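Local coordinates for ESX secretion system protein EccC (Thermomonospora curvata, PDB 4NH0) that hydrolyses ATP weakly as part of the ESX type VII secretion system, which exports EsxA and EsxB, and binds EsxB through its third FtsK domain, at residues G628-V633 against L682-Q687; E688-C693 against D763-V768; I722-A727 against D929-V934; M902-L907 against I924-D929. One frame throughout, in Å; residues are numbered along the deposited sequence.

Contact 1 of 4, residues G628-V633 against L682-Q687; sequences GRLHAV and LLHTPQ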
loop_
_atom_site.group_PDB
_atom_site.type_symbol
_atom_site.label_atom_id
_atom_site.label_comp_id
_atom_site.label_asym_id
_atom_site.label_seq_id
_atom_site.Cartn_x
_atom_site.Cartn_y
_atom_site.Cartn_z
ATOM N N GLY A 628 12.059 -4.634 -15.240
ATOM C CA GLY A 628 11.581 -5.998 -15.359
ATOM C C GLY A 628 12.261 -6.939 -14.387
ATOM O O GLY A 628 12.381 -8.135 -14.647
ATOM N N ARG A 629 12.711 -6.395 -13.262
ATOM C CA ARG A 629 13.361 -7.191 -12.228
ATOM C C ARG A 629 12.400 -7.443 -11.074
ATOM O O ARG A 629 12.804 -7.895 -10.003
ATOM C CB ARG A 629 14.622 -6.486 -11.727
ATOM C CG ARG A 629 15.559 -6.037 -12.836
ATOM C CD ARG A 629 16.419 -7.178 -13.352
ATOM N NE ARG A 629 17.506 -7.503 -12.433
ATOM C CZ ARG A 629 17.436 -8.440 -11.494
ATOM N NH1 ARG A 629 16.327 -9.152 -11.346
ATOM N NH2 ARG A 629 18.475 -8.666 -10.702
ATOM N N LEU A 630 11.125 -7.139 -11.312
ATOM C CA LEU A 630 10.068 -7.251 -10.309
ATOM C C LEU A 630 10.355 -6.428 -9.061
ATOM O O LEU A 630 9.902 -6.764 -7.968
ATOM C CB LEU A 630 9.835 -8.712 -9.926
ATOM C CG LEU A 630 8.945 -9.502 -10.884
ATOM C CD1 LEU A 630 8.604 -10.847 -10.285
ATOM C CD2 LEU A 630 7.681 -8.726 -11.204
ATOM N N HIS A 631 11.106 -5.346 -9.229
ATOM C CA HIS A 631 11.313 -4.390 -8.153
ATOM C C HIS A 631 10.453 -3.158 -8.393
ATOM O O HIS A 631 10.301 -2.712 -9.528
ATOM C CB HIS A 631 12.786 -4.000 -8.041
ATOM C CG HIS A 631 13.642 -5.052 -7.410
ATOM N ND1 HIS A 631 13.853 -6.286 -7.988
ATOM C CD2 HIS A 631 14.344 -5.054 -6.252
ATOM C CE1 HIS A 631 14.647 -7.003 -7.212
ATOM N NE2 HIS A 631 14.959 -6.279 -6.153
ATOM N N ALA A 632 9.883 -2.616 -7.323
ATOM C CA ALA A 632 9.005 -1.460 -7.437
ATOM C C ALA A 632 9.327 -0.409 -6.385
ATOM O O ALA A 632 9.504 -0.727 -5.210
ATOM C CB ALA A 632 7.554 -1.887 -7.323
ATOM N N VAL A 633 9.406 0.844 -6.818
ATOM C CA VAL A 633 9.632 1.954 -5.904
ATOM C C VAL A 633 8.289 2.506 -5.434
ATOM O O VAL A 633 7.380 2.716 -6.236
ATOM C CB VAL A 633 10.472 3.069 -6.564
ATOM C CG1 VAL A 633 9.884 3.461 -7.910
ATOM C CG2 VAL A 633 10.586 4.271 -5.645
ATOM N N LEU A 682 5.210 0.851 -14.712
ATOM C CA LEU A 682 6.227 1.681 -15.342
ATOM C C LEU A 682 7.508 0.907 -15.630
ATOM O O LEU A 682 8.251 1.250 -16.544
ATOM C CB LEU A 682 6.545 2.892 -14.466
ATOM C CG LEU A 682 5.477 3.985 -14.394
ATOM C CD1 LEU A 682 5.855 5.035 -13.365
ATOM C CD2 LEU A 682 5.274 4.619 -15.758
ATOM N N LEU A 683 7.768 -0.133 -14.847
ATOM C CA LEU A 683 8.999 -0.901 -14.993
ATOM C C LEU A 683 8.762 -2.248 -15.661
ATOM O O LEU A 683 9.685 -3.048 -15.804
ATOM C CB LEU A 683 9.662 -1.107 -13.631
ATOM C CG LEU A 683 10.174 0.155 -12.937
ATOM C CD1 LEU A 683 10.731 -0.175 -11.563
ATOM C CD2 LEU A 683 11.224 0.839 -13.791
ATOM N N HIS A 684 7.522 -2.501 -16.064
ATOM C CA HIS A 684 7.179 -3.765 -16.704
ATOM C C HIS A 684 6.184 -3.570 -17.838
ATOM O O HIS A 684 5.419 -2.606 -17.852
ATOM C CB HIS A 684 6.608 -4.747 -15.681
ATOM C CG HIS A 684 7.508 -4.995 -14.512
ATOM N ND1 HIS A 684 7.606 -4.123 -13.450
ATOM C CD2 HIS A 684 8.352 -6.017 -14.239
ATOM C CE1 HIS A 684 8.472 -4.598 -12.572
ATOM N NE2 HIS A 684 8.939 -5.745 -13.028
ATOM N N THR A 685 6.202 -4.495 -18.791
ATOM C CA THR A 685 5.249 -4.489 -19.890
ATOM C C THR A 685 4.025 -5.311 -19.499
ATOM O O THR A 685 4.124 -6.197 -18.652
ATOM C CB THR A 685 5.876 -5.053 -21.182
ATOM O OG1 THR A 685 6.088 -6.462 -21.040
ATOM C CG2 THR A 685 7.202 -4.372 -21.471
ATOM N N PRO A 686 2.864 -5.015 -20.104
ATOM C CA PRO A 686 1.625 -5.748 -19.812
ATOM C C PRO A 686 1.727 -7.257 -20.044
ATOM O O PRO A 686 0.871 -8.000 -19.570
ATOM C CB PRO A 686 0.620 -5.123 -20.779
ATOM C CG PRO A 686 1.126 -3.749 -20.992
ATOM C CD PRO A 686 2.618 -3.865 -20.990
ATOM N N GLN A 687 2.754 -7.696 -20.764
ATOM C CA GLN A 687 2.987 -9.120 -20.970
ATOM C C GLN A 687 3.826 -9.707 -19.842
ATOM O O GLN A 687 3.964 -10.924 -19.729
ATOM C CB GLN A 687 3.676 -9.368 -22.311
ATOM C CG GLN A 687 2.777 -9.188 -23.518
ATOM C CD GLN A 687 3.463 -9.579 -24.811
ATOM O OE1 GLN A 687 3.025 -10.492 -25.507
ATOM N NE2 GLN A 687 4.548 -8.887 -25.138
#

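Contact 2 of 4, residues E688-C693 against D763-V768; sequences EVQFYC and DGFGDV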
loop_
_atom_site.group_PDB
_atom_site.type_symbol
_atom_site.label_atom_id
_atom_site.label_comp_id
_atom_site.label_asym_id
_atom_site.label_seq_id
_atom_site.Cartn_x
_atom_site.Cartn_y
_atom_site.Cartn_z
ATOM N N GLU A 688 4.387 -8.835 -19.012
ATOM C CA GLU A 688 5.226 -9.268 -17.903
ATOM C C GLU A 688 4.455 -9.268 -16.589
ATOM O O GLU A 688 4.712 -10.090 -15.712
ATOM C CB GLU A 688 6.463 -8.376 -17.791
ATOM C CG GLU A 688 7.457 -8.552 -18.927
ATOM C CD GLU A 688 8.611 -7.573 -18.855
ATOM O OE1 GLU A 688 9.746 -7.966 -19.191
ATOM O OE2 GLU A 688 8.382 -6.407 -18.472
ATOM N N VAL A 689 3.512 -8.341 -16.456
ATOM C CA VAL A 689 2.673 -8.268 -15.264
ATOM C C VAL A 689 1.206 -8.054 -15.627
ATOM O O VAL A 689 0.891 -7.426 -16.635
ATOM C CB VAL A 689 3.121 -7.136 -14.316
ATOM C CG1 VAL A 689 4.487 -7.439 -13.725
ATOM C CG2 VAL A 689 3.132 -5.804 -15.042
ATOM N N GLN A 690 0.313 -8.592 -14.802
ATOM C CA GLN A 690 -1.119 -8.379 -14.971
ATOM C C GLN A 690 -1.772 -8.111 -13.620
ATOM O O GLN A 690 -1.362 -8.672 -12.606
ATOM C CB GLN A 690 -1.780 -9.581 -15.648
ATOM C CG GLN A 690 -1.377 -9.788 -17.098
ATOM C CD GLN A 690 -0.113 -10.604 -17.240
ATOM O OE1 GLN A 690 0.118 -11.546 -16.486
ATOM N NE2 GLN A 690 0.716 -10.246 -18.211
ATOM N N PHE A 691 -2.787 -7.254 -13.610
ATOM C CA PHE A 691 -3.452 -6.877 -12.367
ATOM C C PHE A 691 -4.954 -7.122 -12.428
ATOM O O PHE A 691 -5.616 -6.751 -13.393
ATOM C CB PHE A 691 -3.181 -5.408 -12.041
ATOM C CG PHE A 691 -1.724 -5.078 -11.902
ATOM C CD1 PHE A 691 -0.980 -4.693 -13.003
ATOM C CD2 PHE A 691 -1.098 -5.153 -10.670
ATOM C CE1 PHE A 691 0.361 -4.390 -12.877
ATOM C CE2 PHE A 691 0.241 -4.851 -10.540
ATOM C CZ PHE A 691 0.972 -4.469 -11.645
ATOM N N TYR A 692 -5.482 -7.753 -11.386
ATOM C CA TYR A 692 -6.911 -8.009 -11.281
ATOM C C TYR A 692 -7.398 -7.574 -9.906
ATOM O O TYR A 692 -7.009 -8.145 -8.888
ATOM C CB TYR A 692 -7.210 -9.485 -11.541
ATOM C CG TYR A 692 -6.762 -9.934 -12.912
ATOM C CD1 TYR A 692 -5.479 -10.418 -13.122
ATOM C CD2 TYR A 692 -7.616 -9.851 -14.001
ATOM C CE1 TYR A 692 -5.064 -10.817 -14.376
ATOM C CE2 TYR A 692 -7.209 -10.249 -15.258
ATOM C CZ TYR A 692 -5.933 -10.730 -15.439
ATOM O OH TYR A 692 -5.525 -11.126 -16.689
ATOM N N CYS A 693 -8.249 -6.554 -9.886
ATOM C CA CYS A 693 -8.542 -5.838 -8.653
ATOM C C CYS A 693 -9.948 -6.062 -8.113
ATOM O O CYS A 693 -10.907 -6.215 -8.867
ATOM C CB CYS A 693 -8.320 -4.341 -8.865
ATOM S SG CYS A 693 -6.743 -3.936 -9.642
ATOM N N ASP A 763 1.520 -19.582 -20.725
ATOM C CA ASP A 763 0.114 -19.578 -20.348
ATOM C C ASP A 763 -0.620 -18.409 -20.986
ATOM O O ASP A 763 -1.847 -18.393 -21.050
ATOM C CB ASP A 763 -0.034 -19.506 -18.828
ATOM C CG ASP A 763 1.005 -20.332 -18.100
ATOM O OD1 ASP A 763 1.389 -21.402 -18.616
ATOM O OD2 ASP A 763 1.442 -19.906 -17.013
ATOM N N GLY A 764 0.143 -17.432 -21.458
ATOM C CA GLY A 764 -0.425 -16.190 -21.942
ATOM C C GLY A 764 -0.346 -15.148 -20.847
ATOM O O GLY A 764 -0.641 -13.974 -21.061
ATOM N N PHE A 765 0.061 -15.594 -19.662
ATOM C CA PHE A 765 0.196 -14.719 -18.506
ATOM C C PHE A 765 1.654 -14.552 -18.110
ATOM O O PHE A 765 2.511 -15.337 -18.512
ATOM C CB PHE A 765 -0.591 -15.270 -17.314
ATOM C CG PHE A 765 -2.080 -15.233 -17.491
ATOM C CD1 PHE A 765 -2.800 -14.103 -17.156
ATOM C CD2 PHE A 765 -2.760 -16.336 -17.974
ATOM C CE1 PHE A 765 -4.168 -14.068 -17.312
ATOM C CE2 PHE A 765 -4.129 -16.307 -18.129
ATOM C CZ PHE A 765 -4.833 -15.171 -17.800
ATOM N N GLY A 766 1.927 -13.524 -17.316
ATOM C CA GLY A 766 3.238 -13.336 -16.724
ATOM C C GLY A 766 3.125 -13.473 -15.219
ATOM O O GLY A 766 2.697 -14.511 -14.717
ATOM N N ASP A 767 3.508 -12.425 -14.496
ATOM C CA ASP A 767 3.281 -12.371 -13.058
ATOM C C ASP A 767 1.932 -11.728 -12.778
ATOM O O ASP A 767 1.729 -10.549 -13.059
ATOM C CB ASP A 767 4.394 -11.598 -12.354
ATOM C CG ASP A 767 5.659 -12.411 -12.197
ATOM O OD1 ASP A 767 6.490 -12.405 -13.126
ATOM O OD2 ASP A 767 5.824 -13.056 -11.143
ATOM N N VAL A 768 1.010 -12.509 -12.228
ATOM C CA VAL A 768 -0.345 -12.031 -11.989
ATOM C C VAL A 768 -0.507 -11.507 -10.570
ATOM O O VAL A 768 -0.078 -12.145 -9.610
ATOM C CB VAL A 768 -1.374 -13.140 -12.248
ATOM C CG1 VAL A 768 -2.782 -12.596 -12.129
ATOM C CG2 VAL A 768 -1.156 -13.733 -13.622
#

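Contact 3 of 4, residues I722-A727 against D929-V934; sequences IRRTVA and DSLSPV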
loop_
_atom_site.group_PDB
_atom_site.type_symbol
_atom_site.label_atom_id
_atom_site.label_comp_id
_atom_site.label_asym_id
_atom_site.label_seq_id
_atom_site.Cartn_x
_atom_site.Cartn_y
_atom_site.Cartn_z
ATOM N N ILE A 722 -16.637 -10.500 -9.334
ATOM C CA ILE A 722 -15.786 -10.719 -8.171
ATOM C C ILE A 722 -15.435 -12.195 -8.021
ATOM O O ILE A 722 -14.276 -12.546 -7.805
ATOM C CB ILE A 722 -16.459 -10.216 -6.880
ATOM C CG1 ILE A 722 -16.484 -8.688 -6.859
ATOM C CG2 ILE A 722 -15.724 -10.722 -5.656
ATOM C CD1 ILE A 722 -17.252 -8.109 -5.698
ATOM N N ARG A 723 -16.438 -13.058 -8.146
ATOM C CA ARG A 723 -16.221 -14.495 -8.046
ATOM C C ARG A 723 -15.345 -14.991 -9.189
ATOM O O ARG A 723 -14.473 -15.834 -8.994
ATOM C CB ARG A 723 -17.551 -15.250 -8.054
ATOM C CG ARG A 723 -18.571 -14.751 -7.050
ATOM C CD ARG A 723 -19.798 -15.646 -7.051
ATOM N NE ARG A 723 -21.009 -14.923 -6.680
ATOM C CZ ARG A 723 -21.839 -14.368 -7.557
ATOM N NH1 ARG A 723 -21.585 -14.452 -8.854
ATOM N NH2 ARG A 723 -22.921 -13.729 -7.137
ATOM N N ARG A 724 -15.587 -14.459 -10.382
ATOM C CA ARG A 724 -14.859 -14.876 -11.574
ATOM C C ARG A 724 -13.411 -14.403 -11.563
ATOM O O ARG A 724 -12.522 -15.106 -12.040
ATOM C CB ARG A 724 -15.564 -14.367 -12.831
ATOM C CG ARG A 724 -16.793 -15.170 -13.214
ATOM C CD ARG A 724 -16.431 -16.626 -13.433
ATOM N NE ARG A 724 -15.354 -16.774 -14.407
ATOM C CZ ARG A 724 -14.638 -17.881 -14.567
ATOM N NH1 ARG A 724 -14.879 -18.943 -13.814
ATOM N NH2 ARG A 724 -13.677 -17.924 -15.478
ATOM N N THR A 725 -13.179 -13.211 -11.024
ATOM C CA THR A 725 -11.829 -12.666 -10.918
ATOM C C THR A 725 -10.948 -13.588 -10.083
ATOM O O THR A 725 -9.775 -13.789 -10.389
ATOM C CB THR A 725 -11.835 -11.259 -10.295
ATOM O OG1 THR A 725 -12.637 -10.383 -11.094
ATOM C CG2 THR A 725 -10.425 -10.704 -10.212
ATOM N N VAL A 726 -11.527 -14.159 -9.033
ATOM C CA VAL A 726 -10.811 -15.092 -8.177
ATOM C C VAL A 726 -10.746 -16.469 -8.831
ATOM O O VAL A 726 -9.740 -17.170 -8.728
ATOM C CB VAL A 726 -11.476 -15.203 -6.790
ATOM C CG1 VAL A 726 -10.703 -16.156 -5.897
ATOM C CG2 VAL A 726 -11.572 -13.833 -6.145
ATOM N N ALA A 727 -11.821 -16.844 -9.516
ATOM C CA ALA A 727 -11.896 -18.141 -10.180
ATOM C C ALA A 727 -10.911 -18.236 -11.338
ATOM O O ALA A 727 -10.353 -19.299 -11.603
ATOM C CB ALA A 727 -13.308 -18.403 -10.670
ATOM N N ASP A 929 -17.726 -21.889 -11.728
ATOM C CA ASP A 929 -16.478 -22.261 -11.073
ATOM C C ASP A 929 -15.295 -22.316 -12.034
ATOM O O ASP A 929 -14.270 -21.678 -11.801
ATOM C CB ASP A 929 -16.637 -23.609 -10.371
ATOM C CG ASP A 929 -15.522 -23.885 -9.384
ATOM O OD1 ASP A 929 -15.641 -23.455 -8.219
ATOM O OD2 ASP A 929 -14.526 -24.531 -9.772
ATOM N N SER A 930 -15.438 -23.079 -13.113
ATOM C CA SER A 930 -14.344 -23.262 -14.060
ATOM C C SER A 930 -14.802 -23.145 -15.509
ATOM O O SER A 930 -14.039 -23.438 -16.427
ATOM C CB SER A 930 -13.678 -24.622 -13.839
ATOM O OG SER A 930 -14.629 -25.669 -13.899
ATOM N N LEU A 931 -16.046 -22.716 -15.700
ATOM C CA LEU A 931 -16.641 -22.569 -17.028
ATOM C C LEU A 931 -16.596 -23.869 -17.824
ATOM O O LEU A 931 -16.488 -23.854 -19.048
ATOM C CB LEU A 931 -15.948 -21.452 -17.810
ATOM C CG LEU A 931 -16.113 -20.037 -17.255
ATOM C CD1 LEU A 931 -15.404 -19.031 -18.139
ATOM C CD2 LEU A 931 -17.581 -19.686 -17.128
ATOM N N SER A 932 -16.684 -24.990 -17.118
ATOM C CA SER A 932 -16.681 -26.303 -17.748
ATOM C C SER A 932 -18.100 -26.859 -17.813
ATOM O O SER A 932 -18.933 -26.527 -16.972
ATOM C CB SER A 932 -15.756 -27.257 -16.988
ATOM O OG SER A 932 -16.009 -27.212 -15.597
ATOM N N PRO A 933 -18.385 -27.696 -18.824
ATOM C CA PRO A 933 -19.728 -28.246 -19.041
ATOM C C PRO A 933 -20.304 -28.986 -17.835
ATOM O O PRO A 933 -19.573 -29.651 -17.102
ATOM C CB PRO A 933 -19.519 -29.212 -20.209
ATOM C CG PRO A 933 -18.371 -28.648 -20.948
ATOM C CD PRO A 933 -17.458 -28.087 -19.900
ATOM N N VAL A 934 -21.613 -28.857 -17.645
ATOM C CA VAL A 934 -22.329 -29.567 -16.594
ATOM C C VAL A 934 -23.248 -30.605 -17.225
ATOM O O VAL A 934 -24.068 -30.273 -18.077
ATOM C CB VAL A 934 -23.149 -28.607 -15.715
ATOM C CG1 VAL A 934 -24.004 -29.381 -14.733
ATOM C CG2 VAL A 934 -22.230 -27.645 -14.984
#

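Contact 4 of 4, residues M902-L907 against I924-D929; sequences MLPNVL and IGIDED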
loop_
_atom_site.group_PDB
_atom_site.type_symbol
_atom_site.label_atom_id
_atom_site.label_comp_id
_atom_site.label_asym_id
_atom_site.label_seq_id
_atom_site.Cartn_x
_atom_site.Cartn_y
_atom_site.Cartn_z
ATOM N N MET A 902 -16.378 -14.444 -18.126
ATOM C CA MET A 902 -17.481 -14.659 -17.201
ATOM C C MET A 902 -18.602 -15.479 -17.823
ATOM O O MET A 902 -18.550 -15.823 -19.003
ATOM C CB MET A 902 -18.031 -13.316 -16.721
ATOM C CG MET A 902 -16.996 -12.416 -16.079
ATOM S SD MET A 902 -17.738 -10.910 -15.441
ATOM C CE MET A 902 -19.152 -11.593 -14.588
ATOM N N LEU A 903 -19.613 -15.789 -17.018
ATOM C CA LEU A 903 -20.788 -16.495 -17.503
ATOM C C LEU A 903 -21.515 -15.658 -18.544
ATOM O O LEU A 903 -21.882 -14.513 -18.280
ATOM C CB LEU A 903 -21.731 -16.837 -16.350
ATOM C CG LEU A 903 -21.335 -18.010 -15.454
ATOM C CD1 LEU A 903 -22.376 -18.227 -14.372
ATOM C CD2 LEU A 903 -21.159 -19.267 -16.283
ATOM N N PRO A 904 -21.720 -16.228 -19.738
ATOM C CA PRO A 904 -22.389 -15.535 -20.841
ATOM C C PRO A 904 -23.832 -15.189 -20.505
ATOM O O PRO A 904 -24.484 -15.939 -19.782
ATOM C CB PRO A 904 -22.330 -16.552 -21.985
ATOM C CG PRO A 904 -21.246 -17.504 -21.607
ATOM C CD PRO A 904 -21.290 -17.583 -20.120
ATOM N N ASN A 905 -24.318 -14.064 -21.018
ATOM C CA ASN A 905 -25.728 -13.727 -20.892
ATOM C C ASN A 905 -26.560 -14.717 -21.691
ATOM O O ASN A 905 -27.674 -15.070 -21.307
ATOM C CB ASN A 905 -25.992 -12.297 -21.365
ATOM C CG ASN A 905 -25.450 -11.258 -20.406
ATOM O OD1 ASN A 905 -25.464 -11.452 -19.190
ATOM N ND2 ASN A 905 -24.970 -10.145 -20.948
ATOM N N VAL A 906 -26.000 -15.165 -22.809
ATOM C CA VAL A 906 -26.621 -16.194 -23.627
ATOM C C VAL A 906 -25.579 -17.220 -24.062
ATOM O O VAL A 906 -24.579 -16.881 -24.692
ATOM C CB VAL A 906 -27.318 -15.593 -24.866
ATOM C CG1 VAL A 906 -26.453 -14.515 -25.505
ATOM C CG2 VAL A 906 -27.667 -16.683 -25.866
ATOM N N LEU A 907 -25.809 -18.477 -23.699
ATOM C CA LEU A 907 -24.907 -19.556 -24.069
ATOM C C LEU A 907 -25.543 -20.433 -25.137
ATOM O O LEU A 907 -26.541 -21.098 -24.881
ATOM C CB LEU A 907 -24.539 -20.395 -22.845
ATOM C CG LEU A 907 -23.724 -21.660 -23.112
ATOM C CD1 LEU A 907 -22.372 -21.306 -23.700
ATOM C CD2 LEU A 907 -23.559 -22.473 -21.841
ATOM N N ILE A 924 -25.922 -29.507 -20.176
ATOM C CA ILE A 924 -27.020 -28.551 -20.113
ATOM C C ILE A 924 -26.503 -27.125 -19.985
ATOM O O ILE A 924 -27.254 -26.166 -20.150
ATOM C CB ILE A 924 -27.967 -28.853 -18.937
ATOM C CG1 ILE A 924 -27.216 -28.759 -17.610
ATOM C CG2 ILE A 924 -28.593 -30.226 -19.099
ATOM C CD1 ILE A 924 -28.078 -29.041 -16.403
ATOM N N GLY A 925 -25.214 -26.990 -19.694
ATOM C CA GLY A 925 -24.602 -25.682 -19.571
ATOM C C GLY A 925 -23.230 -25.738 -18.934
ATOM O O GLY A 925 -22.653 -26.812 -18.780
ATOM N N ILE A 926 -22.706 -24.575 -18.566
ATOM C CA ILE A 926 -21.404 -24.493 -17.917
ATOM C C ILE A 926 -21.517 -23.782 -16.573
ATOM O O ILE A 926 -22.365 -22.910 -16.394
ATOM C CB ILE A 926 -20.376 -23.761 -18.800
ATOM C CG1 ILE A 926 -20.831 -22.330 -19.086
ATOM C CG2 ILE A 926 -20.162 -24.516 -20.100
ATOM C CD1 ILE A 926 -19.835 -21.520 -19.879
ATOM N N ASP A 927 -20.662 -24.162 -15.629
ATOM C CA ASP A 927 -20.713 -23.597 -14.287
ATOM C C ASP A 927 -19.889 -22.322 -14.177
ATOM O O ASP A 927 -19.139 -21.981 -15.084
ATOM C CB ASP A 927 -20.236 -24.621 -13.254
ATOM C CG ASP A 927 -18.875 -25.202 -13.584
ATOM O OD1 ASP A 927 -18.188 -24.664 -14.476
ATOM O OD2 ASP A 927 -18.486 -26.202 -12.946
ATOM N N GLU A 928 -20.037 -21.622 -13.058
ATOM C CA GLU A 928 -19.286 -20.398 -12.820
ATOM C C GLU A 928 -17.880 -20.717 -12.334
ATOM O O GLU A 928 -16.956 -19.925 -12.510
ATOM C CB GLU A 928 -20.005 -19.516 -11.797
ATOM C CG GLU A 928 -19.372 -18.147 -11.605
ATOM C CD GLU A 928 -19.954 -17.394 -10.429
ATOM O OE1 GLU A 928 -20.150 -18.013 -9.364
ATOM O OE2 GLU A 928 -20.214 -16.181 -10.570
ATOM N N ASP A 929 -17.726 -21.889 -11.728
ATOM C CA ASP A 929 -16.478 -22.261 -11.073
ATOM C C ASP A 929 -15.295 -22.316 -12.034
ATOM O O ASP A 929 -14.270 -21.678 -11.801
ATOM C CB ASP A 929 -16.637 -23.609 -10.371
ATOM C CG ASP A 929 -15.522 -23.885 -9.384
ATOM O OD1 ASP A 929 -15.641 -23.455 -8.219
ATOM O OD2 ASP A 929 -14.526 -24.531 -9.772
#

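Contact 1 of 4, residues G628-V633 against L682-Q687
His-684 pushes its imidazole into the bend formed by Gly-628, Arg-629 and Leu-630. At the ring edge, near its plane, Leu-630 N donates a weak hydrogen bond to His-684 NE2; the length is 3.1 Å, but the angle at the hydrogen is only 131°. Around the same ring, Gly-628 CA lies 3.4 Å from His-684 CD2, and Gly-628 N stands over one face, offset toward the rim. The leucine side chain crosses the histidine at about a right angle, its methyl CD2 lying 3.7 Å from His-684 NE2. A second touch sets a methyl on the backbone: Leu-683 CD1 lies 3.3 Å from His-631 O.

The next shell helps to fix the ring: chi1 (-56°) puts CG of His-684 beside the backbone N, and the bond from ND1 to Leu-680 O in helix 669-683 holds its rotation, so both ring nitrogens are engaged. An alanine in place of His-684 would probably leave Leu-630 N and Leu-680 O without this shared partner and open a gap beside Gly-628. On the other segment, His-631 ND1 donates to Arg-629 O at 2.8 Å and 152°, bracing the bend just before strand 631-639 begins. Val-633 O accepts from Ser-679 OG, and Ala-632 packs on Leu-676 and Leu-680, so the strand and the helix remain in touch beyond the histidine. The arrangement belongs to the second FtsK/SpoIIIE module, a P-loop NTPase fold: the chain leaving the helix that follows the ATP-binding loop packs against the turn leading into antiparallel strand 631-639.

Contact 2 of 4, residues E688-C693 against D763-V768
Gln-690 OE1 accepts from Gly-766 N in a short, nearly straight bond of 2.8 Å, with 168° at the hydrogen. A bend at chi2 (86°) turns CD out of an extended course, and the end of the chain lies against the backbone of Phe-765 and Gly-766. At its other end NE2 bonds to Pro-686 O, so the amide is held through both polar atoms and its flip is fixed. An alanine here would probably leave Gly-766 N and Pro-686 O without their mates.

Beside it the strands pair in parallel. Asp-767 N reaches Glu-688 O at 2.9 Å, and Gln-690 N reaches Asp-767 O at 3.0 Å. Asp-767 O also takes a CA-H contact from Val-689.

On the face of Gln-690 and Val-768, Val-768 CG1 meets the edge of the Tyr-692 ring, 3.6 Å from CD1. The Tyr-692 and Phe-765 side chains cross at about a right angle, with OH at the edge of the phenylalanine ring; that hydroxyl bonds to Pro-898 O.

The side chain of Asp-767 leaves the strand on the face opposite Gln-690, and its OD2 is bound by Arg-752 and His-802. The buried polar groups thus have partners, and the aspartate's charge is likely to be largely offset.

Contact 3 of 4, residues I722-A727 against D929-V934
Arg-724 lays one face of its guanidinium against Leu-931, and this is the close part of the contact. Leu-931 CG stands 3.5 Å above the guanidinium plane, offset toward the rim, while its methyl CD1 approaches Arg-724 NH2 to 3.4 Å. The arginine chain bends at chi2 (-58°) and again at chi3 (-54°) rather than running out straight. Its polar edge is well occupied: NH1 bonds to Glu-928 O, and NE to Arg-901 O. These bonds set the plane on which the leucine rests. Near that plane, at the edge, lies Asp-929 O, 3.5 Å from Arg-724 NH1. Ala-727, one turn further along the helix, adds its CB at 3.6 Å from Asp-929 O.

The other side is looser and solvent-exposed. The side chains of Asp-929 and Ser-930 leave the backbone pointing away from the helix, and Asp-929 OD2 stays 6.9 Å from Arg-724 NH1, too far for an ion pair. Ser-930 OG instead shares a hydrogen bond with Ser-932 OG, inside the loop itself.

Residues 928-932 link the antiparallel strands 922-927 and 933-936, so this is a beta-hairpin loop of the third FtsK module docked on helix 719-742 of the second, at the junction between two ATPase domains.

Contact 4 of 4, residues M902-L907 against I924-D929
Apolar side chains dominate, and Ile-926 is their common target. Its CG1 takes the crowded position between the backbone N and the carbonyl carbon (chi1 61°), where leucines from two places on residues 902-907 meet it. Leu-907 CD2 lies 3.9 Å from Ile-926 CG1, and Leu-903 CD2 lies 4.2 Å from the same carbon. Pro-904 joins them at the far end of the isoleucine, its CD 4.2 Å from Ile-926 CD1.

A second group sets methyls against the strand backbone. Leu-903 CD2 rests 3.6 Å from Asp-927 O and a little further from Ile-926 O. Leu-907 CD2 comes 4.1 Å from Gly-925 CA, a position with no side chain of its own to intervene.

The third kind is aliphatic contact with an acidic residue. Leu-903 CD1 touches Glu-928 CB at 3.7 Å, the two side chains crossing at about a right angle. The carboxylate of Glu-928 is engaged elsewhere, in a salt bridge from OE2 to Arg-723, and Asp-927, whose CB bond points away from residues 902-907, accepts from Ser-932 N. Charge therefore plays no direct part between the two segments.

Asn-905, within the same loop, touches the bound ATP, and the Leu-907 side chain lies about 6 Å from the nucleotide. Strand 922-927 is flanked by antiparallel strands 933-936 and 1136-1144; Leu-907 bonds through its backbone to Tyr-1144, Leu-903 also packs on Gln-1141, and Met-902 turns to helix 719-742, so the loop spans from that helix to the sheet.

The four contacts run from the second FtsK module into the third. Contacts 1 and 2, with centres 11 Å apart, touch where Leu-630 CD1 lies 3.7 Å from Asp-767 OD2, and reach the same sheet. Contact 2 meets contact 3 through Tyr-692 CB and Thr-725 CG2, 3.7 Å apart, so the central sheet backs the helix that receives the hairpin. Contacts 3 and 4 are closest, 9 Å between centres, sharing Asp-929 and joined where Leu-931 CD2 meets Leu-903 CD2. Contact 4 alone holds a residue touching ATP; the Leu-931 side chain of contact 3 is about 13 Å from a nucleotide. Contacts 1 and 4 lie about 35 Å apart, centre to centre.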